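Putative glutathione S-transferase (Corynebacterium glutamicum, PDB 3M1G) probably acts as a glutathione transferase of the omega-like, ECM4-type group, with a probable cysteine nucleophile. Local coordinates at residues 64-69 / 89-94; 81-86 / 171-176; 31-36 / 51-56. One frame throughout, in Å; residues are numbered along the deposited sequence. Where two conformers were deposited one is given.

Contact 1. Residues 64-69 / 89-94; sequences LVAARA and ISLGLT
Leu64 and Leu91 stand side by side on the same face of the sheet, pointing the same way, with CD2 of Leu64 4.0 Å from CD1 of Leu91. In Leu91, CG is anti to the backbone N (chi1 -177°), and chi2 (67°) sets CD1, which also approaches the carbonyl O of Leu64 and, more loosely, the CB of Ala66. Before this pair, CG2 of Ile89 packs against the backbone N and the CB of Leu64. Beyond it, Leu93 and Arg68 cross obliquely: the Leu93 methyl CD1 lies 3.8 Å from NH2 of Arg68, while CD2 sits above one face of the guanidinium, offset toward its rim. The bend at chi2 (-67°) turns CD of Arg68 off the line of its chain.

The two strands run parallel as the first and second strands of a beta-alpha-beta unit, joined through helix 71-83, in the thioredoxin-like N-terminal domain of a glutathione transferase. Thr76, Val77 and Arg80 of that helix pack on the face carrying Leu64, Ala66 and Leu91. Four backbone bonds tie the strands: Leu64 N to Ser90 O, Gly92 N to Leu64 O, Ala66 N to Gly92 O, and Thr94 N to Ala66 O at 2.8 Å. On the face of Val65, at the strand end, CG1 of Val65 comes near CG2 of Thr94, but Thr94 was modelled in two conformers and this touch is doubtful.

Past the strand end, CB of Ala67 lies 3.2 Å from Thr94 O, close to Cys70, the predicted nucleophile. One water continues the link here, accepting from Arg68 N and donating to Thr94 O at 2.7 Å.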
loop_
_atom_site.group_PDB
_atom_site.type_symbol
_atom_site.label_atom_id
_atom_site.label_comp_id
_atom_site.label_asym_id
_atom_site.label_seq_id
_atom_site.Cartn_x
_atom_site.Cartn_y
_atom_site.Cartn_z
ATOM N N LEU A 64 21.280 6.322 -26.855
ATOM C CA LEU A 64 20.000 6.136 -26.198
ATOM C C LEU A 64 19.952 7.055 -24.974
ATOM O O LEU A 64 20.811 6.985 -24.100
ATOM C CB LEU A 64 19.790 4.685 -25.773
ATOM C CG LEU A 64 18.502 4.366 -25.015
ATOM C CD1 LEU A 64 17.269 4.600 -25.914
ATOM C CD2 LEU A 64 18.562 2.895 -24.480
ATOM N N VAL A 65 18.965 7.943 -24.953
ATOM C CA VAL A 65 18.831 8.882 -23.860
ATOM C C VAL A 65 17.626 8.362 -23.086
ATOM O O VAL A 65 16.526 8.259 -23.630
ATOM C CB VAL A 65 18.614 10.327 -24.323
ATOM C CG1 VAL A 65 18.318 11.273 -23.057
ATOM C CG2 VAL A 65 19.841 10.840 -25.133
ATOM N N ALA A 66 17.875 7.959 -21.848
ATOM C CA ALA A 66 16.878 7.285 -21.025
ATOM C C ALA A 66 16.840 7.884 -19.607
ATOM O O ALA A 66 17.624 8.803 -19.276
ATOM C CB ALA A 66 17.191 5.771 -20.981
ATOM N N ALA A 67 15.906 7.424 -18.782
ATOM C CA ALA A 67 15.864 7.817 -17.362
ATOM C C ALA A 67 15.566 6.557 -16.577
ATOM O O ALA A 67 14.665 5.778 -16.957
ATOM C CB ALA A 67 14.759 8.889 -17.106
ATOM N N ARG A 68 16.284 6.354 -15.482
ATOM C CA ARG A 68 16.047 5.187 -14.612
ATOM C C ARG A 68 14.619 5.076 -14.110
ATOM O O ARG A 68 14.081 3.986 -14.015
ATOM C CB ARG A 68 16.981 5.224 -13.396
ATOM C CG ARG A 68 18.451 5.053 -13.717
ATOM C CD ARG A 68 18.739 3.619 -14.263
ATOM N NE ARG A 68 20.178 3.435 -14.433
ATOM C CZ ARG A 68 20.754 2.562 -15.261
ATOM N NH1 ARG A 68 20.025 1.753 -16.045
ATOM N NH2 ARG A 68 22.083 2.516 -15.329
ATOM N N ALA A 69 13.991 6.202 -13.808
ATOM C CA ALA A 69 12.652 6.182 -13.183
ATOM C C ALA A 69 11.527 5.855 -14.152
ATOM O O ALA A 69 10.474 5.385 -13.752
ATOM C CB ALA A 69 12.367 7.558 -12.479
ATOM N N ILE A 89 25.590 1.409 -29.309
ATOM C CA ILE A 89 24.746 2.565 -29.034
ATOM C C ILE A 89 25.077 2.996 -27.613
ATOM O O ILE A 89 25.024 2.187 -26.658
ATOM C CB ILE A 89 23.254 2.206 -29.102
ATOM C CG1 ILE A 89 22.873 1.696 -30.493
ATOM C CG2 ILE A 89 22.338 3.376 -28.657
ATOM C CD1 ILE A 89 21.448 0.985 -30.534
ATOM N N SER A 90 25.455 4.262 -27.457
ATOM C CA SER A 90 25.855 4.783 -26.148
ATOM C C SER A 90 24.611 5.100 -25.314
ATOM O O SER A 90 23.484 5.055 -25.819
ATOM C CB SER A 90 26.746 6.030 -26.300
ATOM O OG SER A 90 26.038 7.084 -26.941
ATOM N N LEU A 91 24.822 5.427 -24.042
ATOM C CA LEU A 91 23.714 5.603 -23.073
ATOM C C LEU A 91 23.902 6.920 -22.330
ATOM O O LEU A 91 24.969 7.164 -21.773
ATOM C CB LEU A 91 23.659 4.484 -22.036
ATOM C CG LEU A 91 22.497 4.546 -21.035
ATOM C CD1 LEU A 91 21.139 4.322 -21.753
ATOM C CD2 LEU A 91 22.671 3.538 -19.892
ATOM N N GLY A 92 22.875 7.762 -22.387
ATOM C CA GLY A 92 22.794 8.961 -21.565
ATOM C C GLY A 92 21.615 8.824 -20.589
ATOM O O GLY A 92 20.526 8.444 -20.985
ATOM N N LEU A 93 21.853 9.103 -19.317
ATOM C CA LEU A 93 20.802 9.081 -18.283
ATOM C C LEU A 93 20.387 10.508 -17.884
ATOM O O LEU A 93 21.253 11.341 -17.620
ATOM C CB LEU A 93 21.289 8.290 -17.083
ATOM C CG LEU A 93 21.550 6.824 -17.424
ATOM C CD1 LEU A 93 22.319 6.165 -16.300
ATOM C CD2 LEU A 93 20.268 6.053 -17.727
ATOM N N THR A 94 19.075 10.771 -17.871
ATOM C CA THR A 94 18.493 12.100 -17.582
ATOM C C THR A 94 17.228 11.917 -16.748
ATOM O O THR A 94 17.039 10.850 -16.161
ATOM C CB THR A 94 18.097 12.849 -18.880
ATOM O OG1 THR A 94 17.741 14.209 -18.582
ATOM C CG2 THR A 94 16.908 12.155 -19.561
HETATM O O HOH W 1 17.852 8.698 -14.786
#

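Contact 2. Residues 81-86 / 171-176; sequences RLLGLE and EGAPNL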
loop_
_atom_site.group_PDB
_atom_site.type_symbol
_atom_site.label_atom_id
_atom_site.label_comp_id
_atom_site.label_asym_id
_atom_site.label_seq_id
_atom_site.Cartn_x
_atom_site.Cartn_y
_atom_site.Cartn_z
ATOM N N ARG A 81 20.468 -4.017 -23.248
ATOM C CA ARG A 81 21.295 -4.961 -22.513
ATOM C C ARG A 81 21.113 -6.431 -22.973
ATOM O O ARG A 81 22.105 -7.144 -23.201
ATOM C CB ARG A 81 21.070 -4.814 -21.020
ATOM C CG ARG A 81 21.881 -5.803 -20.172
ATOM C CD ARG A 81 22.298 -5.251 -18.832
ATOM N NE ARG A 81 23.017 -6.289 -18.098
ATOM C CZ ARG A 81 24.266 -6.676 -18.369
ATOM N NH1 ARG A 81 24.994 -6.082 -19.327
ATOM N NH2 ARG A 81 24.807 -7.645 -17.657
ATOM N N LEU A 82 19.873 -6.892 -23.100
ATOM C CA LEU A 82 19.626 -8.261 -23.464
ATOM C C LEU A 82 20.272 -8.600 -24.799
ATOM O O LEU A 82 20.850 -9.680 -24.952
ATOM C CB LEU A 82 18.127 -8.553 -23.526
ATOM C CG LEU A 82 17.383 -8.748 -22.198
ATOM C CD1 LEU A 82 15.889 -8.872 -22.479
ATOM C CD2 LEU A 82 17.915 -9.993 -21.483
ATOM N N LEU A 83 20.196 -7.665 -25.756
ATOM C CA LEU A 83 20.694 -7.917 -27.105
ATOM C C LEU A 83 22.183 -7.687 -27.294
ATOM O O LEU A 83 22.722 -8.081 -28.324
ATOM C CB LEU A 83 19.920 -7.080 -28.126
ATOM C CG LEU A 83 18.414 -7.426 -28.146
ATOM C CD1 LEU A 83 17.707 -6.465 -29.135
ATOM C CD2 LEU A 83 18.162 -8.891 -28.524
ATOM N N GLY A 84 22.833 -7.023 -26.342
ATOM C CA GLY A 84 24.262 -6.730 -26.450
ATOM C C GLY A 84 24.546 -5.579 -27.389
ATOM O O GLY A 84 25.500 -5.633 -28.172
ATOM N N LEU A 85 23.706 -4.547 -27.322
ATOM C CA LEU A 85 23.891 -3.343 -28.093
ATOM C C LEU A 85 24.595 -2.254 -27.296
ATOM O O LEU A 85 24.750 -1.136 -27.797
ATOM C CB LEU A 85 22.564 -2.831 -28.665
ATOM C CG LEU A 85 21.873 -3.755 -29.659
ATOM C CD1 LEU A 85 20.498 -3.225 -30.052
ATOM C CD2 LEU A 85 22.785 -3.964 -30.942
ATOM N N GLU A 86 25.097 -2.585 -26.101
ATOM C CA GLU A 86 25.710 -1.586 -25.230
ATOM C C GLU A 86 27.018 -1.015 -25.795
ATOM O O GLU A 86 27.374 0.133 -25.506
ATOM C CB GLU A 86 25.995 -2.177 -23.828
ATOM C CG GLU A 86 24.727 -2.534 -23.044
ATOM C CD GLU A 86 24.953 -3.520 -21.893
ATOM O OE1 GLU A 86 25.816 -4.403 -22.029
ATOM O OE2 GLU A 86 24.277 -3.410 -20.849
ATOM N N GLU A 171 26.584 -12.337 -30.306
ATOM C CA GLU A 171 26.386 -13.658 -30.896
ATOM C C GLU A 171 25.639 -14.541 -29.867
ATOM O O GLU A 171 26.016 -14.619 -28.692
ATOM C CB GLU A 171 27.731 -14.277 -31.325
ATOM C CG GLU A 171 27.608 -15.513 -32.259
ATOM C CD GLU A 171 28.878 -16.370 -32.296
ATOM O OE1 GLU A 171 29.980 -15.805 -32.456
ATOM O OE2 GLU A 171 28.772 -17.610 -32.153
ATOM N N GLY A 172 24.567 -15.190 -30.313
ATOM C CA GLY A 172 23.737 -16.013 -29.437
ATOM C C GLY A 172 22.652 -15.225 -28.680
ATOM O O GLY A 172 22.000 -15.785 -27.813
ATOM N N ALA A 173 22.457 -13.945 -29.005
ATOM C CA ALA A 173 21.421 -13.105 -28.351
ATOM C C ALA A 173 20.018 -13.696 -28.523
ATOM O O ALA A 173 19.780 -14.340 -29.489
ATOM C CB ALA A 173 21.445 -11.659 -28.932
ATOM N N PRO A 174 19.081 -13.457 -27.571
ATOM C CA PRO A 174 17.778 -14.087 -27.760
ATOM C C PRO A 174 16.979 -13.468 -28.924
ATOM O O PRO A 174 17.175 -12.306 -29.279
ATOM C CB PRO A 174 17.053 -13.796 -26.426
ATOM C CG PRO A 174 17.741 -12.591 -25.872
ATOM C CD PRO A 174 19.179 -12.778 -26.282
ATOM N N ASN A 175 16.051 -14.250 -29.454
ATOM C CA ASN A 175 15.007 -13.779 -30.372
ATOM C C ASN A 175 13.778 -13.393 -29.527
ATOM O O ASN A 175 12.950 -14.252 -29.135
ATOM C CB ASN A 175 14.667 -14.905 -31.391
ATOM C CG ASN A 175 13.626 -14.476 -32.415
ATOM O OD1 ASN A 175 13.031 -13.392 -32.294
ATOM N ND2 ASN A 175 13.379 -15.328 -33.416
ATOM N N LEU A 176 13.674 -12.102 -29.224
ATOM C CA LEU A 176 12.638 -11.586 -28.315
ATOM C C LEU A 176 11.307 -11.294 -29.044
ATOM O O LEU A 176 10.285 -11.043 -28.404
ATOM C CB LEU A 176 13.126 -10.293 -27.616
ATOM C CG LEU A 176 14.362 -10.498 -26.745
ATOM C CD1 LEU A 176 14.934 -9.168 -26.249
ATOM C CD2 LEU A 176 14.027 -11.462 -25.498
#
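Leu176 puts its CD1 methyl between two leucines of the last turn of helix 71-83, 3.9 Å from CD1 of Leu82 and 4.0 Å from CD2 of Leu83. That helix connects the two parallel strands of the beta-alpha-beta unit in the thioredoxin-like domain and closes in a Schellman motif at Gly84, whose phi is positive (77°); the loop 171-176 leads into helix 182-197 of the C-terminal, helical part. Between the two segments the contact is van der Waals and apolar.

The side chains of Leu82 and Leu176 cross at about a right angle, whereas those of Leu83 and Leu176 meet obliquely. CD2 of Leu83 also rests against Pro174 O at 3.6 Å and, more loosely, against the methyl of Ala173. The carbonyl oxygens at the helix end touch the loop too, Leu83 O 3.8 Å from CB of Ala173 and Leu82 O 3.8 Å from CD of Pro174.

Around this core, Ile246 of helix 243-253 touches both Leu82 and Leu176, and Asn162 of helix 154-163 touches both Leu83 and Leu176. Arg170, just ahead of the loop, adds hydrogen bonds, through NH2 to Leu82 O and through its backbone to Leu83. Farther out, Asp291 forms a salt bridge with NE of Arg81. Past the turn, Arg81 NH1 donates to Glu86 OE2 at 3.2 Å in a second salt bridge; OE2 lies close to the guanidinium plane and uses its syn lone pair.

Contact 3. Residues 31-36 / 51-56; sequences IDDRIV and GTFHWP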
loop_
_atom_site.group_PDB
_atom_site.type_symbol
_atom_site.label_atom_id
_atom_site.label_comp_id
_atom_site.label_asym_id
_atom_site.label_seq_id
_atom_site.Cartn_x
_atom_site.Cartn_y
_atom_site.Cartn_z
ATOM N N ILE A 31 8.539 12.322 -32.683
ATOM C CA ILE A 31 9.458 12.056 -33.790
ATOM C C ILE A 31 9.520 10.560 -34.037
ATOM O O ILE A 31 9.975 9.803 -33.164
ATOM C CB ILE A 31 10.869 12.580 -33.487
ATOM C CG1 ILE A 31 10.811 14.011 -32.949
ATOM C CG2 ILE A 31 11.747 12.547 -34.737
ATOM C CD1 ILE A 31 12.148 14.702 -33.011
ATOM N N ASP A 32 9.048 10.139 -35.209
ATOM C CA ASP A 32 8.921 8.718 -35.546
ATOM C C ASP A 32 9.717 8.322 -36.781
ATOM O O ASP A 32 9.289 7.449 -37.537
ATOM C CB ASP A 32 7.437 8.296 -35.695
ATOM C CG ASP A 32 6.723 9.050 -36.802
ATOM O OD1 ASP A 32 7.231 10.122 -37.227
ATOM O OD2 ASP A 32 5.656 8.581 -37.266
ATOM N N ASP A 33 10.891 8.932 -36.987
ATOM C CA ASP A 33 11.869 8.363 -37.922
ATOM C C ASP A 33 12.268 7.003 -37.378
ATOM O O ASP A 33 11.962 6.689 -36.236
ATOM C CB ASP A 33 13.138 9.229 -38.041
ATOM C CG ASP A 33 12.916 10.513 -38.773
ATOM O OD1 ASP A 33 11.794 10.750 -39.306
ATOM O OD2 ASP A 33 13.901 11.295 -38.864
ATOM N N ARG A 34 12.956 6.195 -38.190
ATOM C CA ARG A 34 13.377 4.855 -37.771
ATOM C C ARG A 34 14.812 4.626 -38.220
ATOM O O ARG A 34 15.254 5.219 -39.220
ATOM C CB ARG A 34 12.450 3.790 -38.376
ATOM C CG ARG A 34 11.038 3.807 -37.779
ATOM C CD ARG A 34 10.112 2.765 -38.481
ATOM N NE ARG A 34 10.726 1.438 -38.351
ATOM C CZ ARG A 34 10.774 0.501 -39.306
ATOM N NH1 ARG A 34 10.228 0.686 -40.490
ATOM N NH2 ARG A 34 11.401 -0.648 -39.076
ATOM N N ILE A 35 15.543 3.838 -37.440
ATOM C CA ILE A 35 16.868 3.401 -37.804
ATOM C C ILE A 35 16.755 1.971 -38.335
ATOM O O ILE A 35 16.271 1.094 -37.629
ATOM C CB ILE A 35 17.875 3.478 -36.630
ATOM C CG1 ILE A 35 17.730 4.794 -35.857
ATOM C CG2 ILE A 35 19.309 3.387 -37.180
ATOM C CD1 ILE A 35 18.770 5.035 -34.748
ATOM N N VAL A 36 17.159 1.760 -39.582
ATOM C CA VAL A 36 16.910 0.513 -40.281
ATOM C C VAL A 36 18.147 -0.079 -40.968
ATOM O O VAL A 36 19.126 0.613 -41.260
ATOM C CB VAL A 36 15.769 0.657 -41.316
ATOM C CG1 VAL A 36 14.494 1.193 -40.639
ATOM C CG2 VAL A 36 16.193 1.552 -42.500
ATOM N N GLY A 51 6.364 10.623 -45.201
ATOM C CA GLY A 51 6.877 11.855 -44.608
ATOM C C GLY A 51 7.968 11.676 -43.548
ATOM O O GLY A 51 8.608 12.644 -43.148
ATOM N N THR A 52 8.223 10.445 -43.132
ATOM C CA THR A 52 9.278 10.198 -42.153
ATOM C C THR A 52 10.592 9.990 -42.873
ATOM O O THR A 52 10.658 9.965 -44.099
ATOM C CB THR A 52 8.948 8.985 -41.247
ATOM O OG1 THR A 52 9.031 7.757 -42.008
ATOM C CG2 THR A 52 7.555 9.135 -40.654
ATOM N N PHE A 53 11.658 9.795 -42.101
ATOM C CA PHE A 53 12.949 9.470 -42.682
ATOM C C PHE A 53 13.486 8.209 -42.057
ATOM O O PHE A 53 13.221 7.919 -40.898
ATOM C CB PHE A 53 13.953 10.610 -42.463
ATOM C CG PHE A 53 13.667 11.864 -43.246
ATOM C CD1 PHE A 53 12.685 12.757 -42.839
ATOM C CD2 PHE A 53 14.409 12.180 -44.362
ATOM C CE1 PHE A 53 12.453 13.928 -43.568
ATOM C CE2 PHE A 53 14.186 13.334 -45.070
ATOM C CZ PHE A 53 13.193 14.211 -44.670
ATOM N N HIS A 54 14.246 7.450 -42.832
ATOM C CA HIS A 54 14.928 6.251 -42.335
ATOM C C HIS A 54 16.441 6.482 -42.316
ATOM O O HIS A 54 17.033 6.953 -43.307
ATOM C CB HIS A 54 14.611 5.035 -43.196
ATOM C CG HIS A 54 13.244 4.467 -42.954
ATOM N ND1 HIS A 54 12.752 3.399 -43.668
ATOM C CD2 HIS A 54 12.242 4.874 -42.142
ATOM C CE1 HIS A 54 11.520 3.147 -43.265
ATOM N NE2 HIS A 54 11.185 4.029 -42.347
ATOM N N TRP A 55 17.029 6.181 -41.163
ATOM C CA TRP A 55 18.430 6.356 -40.885
ATOM C C TRP A 55 19.093 4.956 -40.888
ATOM O O TRP A 55 18.410 3.970 -40.727
ATOM C CB TRP A 55 18.615 6.979 -39.507
ATOM C CG TRP A 55 18.015 8.309 -39.283
ATOM C CD1 TRP A 55 16.679 8.643 -39.352
ATOM C CD2 TRP A 55 18.705 9.521 -38.915
ATOM N NE1 TRP A 55 16.512 9.968 -39.040
ATOM C CE2 TRP A 55 17.731 10.531 -38.764
ATOM C CE3 TRP A 55 20.041 9.838 -38.672
ATOM C CZ2 TRP A 55 18.059 11.859 -38.397
ATOM C CZ3 TRP A 55 20.364 11.125 -38.289
ATOM C CH2 TRP A 55 19.366 12.133 -38.161
ATOM N N PRO A 56 20.415 4.895 -41.069
ATOM C CA PRO A 56 21.121 3.634 -41.151
ATOM C C PRO A 56 21.571 3.096 -39.820
ATOM O O PRO A 56 22.071 3.860 -38.989
ATOM C CB PRO A 56 22.340 3.974 -42.019
ATOM C CG PRO A 56 22.624 5.388 -41.682
ATOM C CD PRO A 56 21.268 6.030 -41.481
HETATM O O HOH W 2 9.472 5.852 -40.116
HETATM O O HOH W 3 8.396 2.730 -41.261
#
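The His54 ring carries CG1 of Val36 over one face, a CH-pi contact 4.2 Å from the ring centroid, and has two waters at its edge, in plane. One of them joins NE2 to Arg34 NH1; the Arg34 guanidinium is turned 79° from the imidazole and takes the same Val36 methyl over one face. The Trp55 indole is held from its edge: NE1 gives Asp33 OD2 an almost straight bond of 2.9 Å (176°) in the ring plane of Trp55, meeting OD2 on its anti side but tilted 32° out of the carboxylate plane. The other oxygen, Asp33 OD1, accepts from Phe53 N at 3.0 Å, met from above the carboxylate plane, so both oxygens grip segment 51-56.

Three backbone bonds then pair the parallel strands, Arg34 N to Phe53 O, Trp55 N to Arg34 O and Val36 N to Trp55 O. CG2 of Ile35 presses against Pro56 O at 3.3 Å.

Strand 53-56 is the middle one of a small mixed sheet, with strand 46-47 on its other side. Ile35 and Trp55 pack on Tyr62 and Val150 of the four-stranded sheet, while Arg34 forms a salt bridge with Asp160 of helix 154-163.

Overall arrangement
Along the chain contact 3 closes first, and strand 53-56 is followed by strand 62-66, where contact 1 opens. Contacts 1 and 2 interleave: helix 71-83, which leaves the first strand of contact 1 and returns to its second, brings its C-terminal end to contact 2. Their centres lie about 18 Å apart; that of contact 3 is about 20 Å from contact 1 and about 22 Å from contact 2, with no touch to either. Contact 1 builds the edge of the four-stranded sheet, contact 2 ties its crossover helix to the C-terminal part, and contact 3 supplies two of the three strands of a separate small sheet packed against the four-stranded one. Only contact 1 approaches the predicted nucleophile, Cys70.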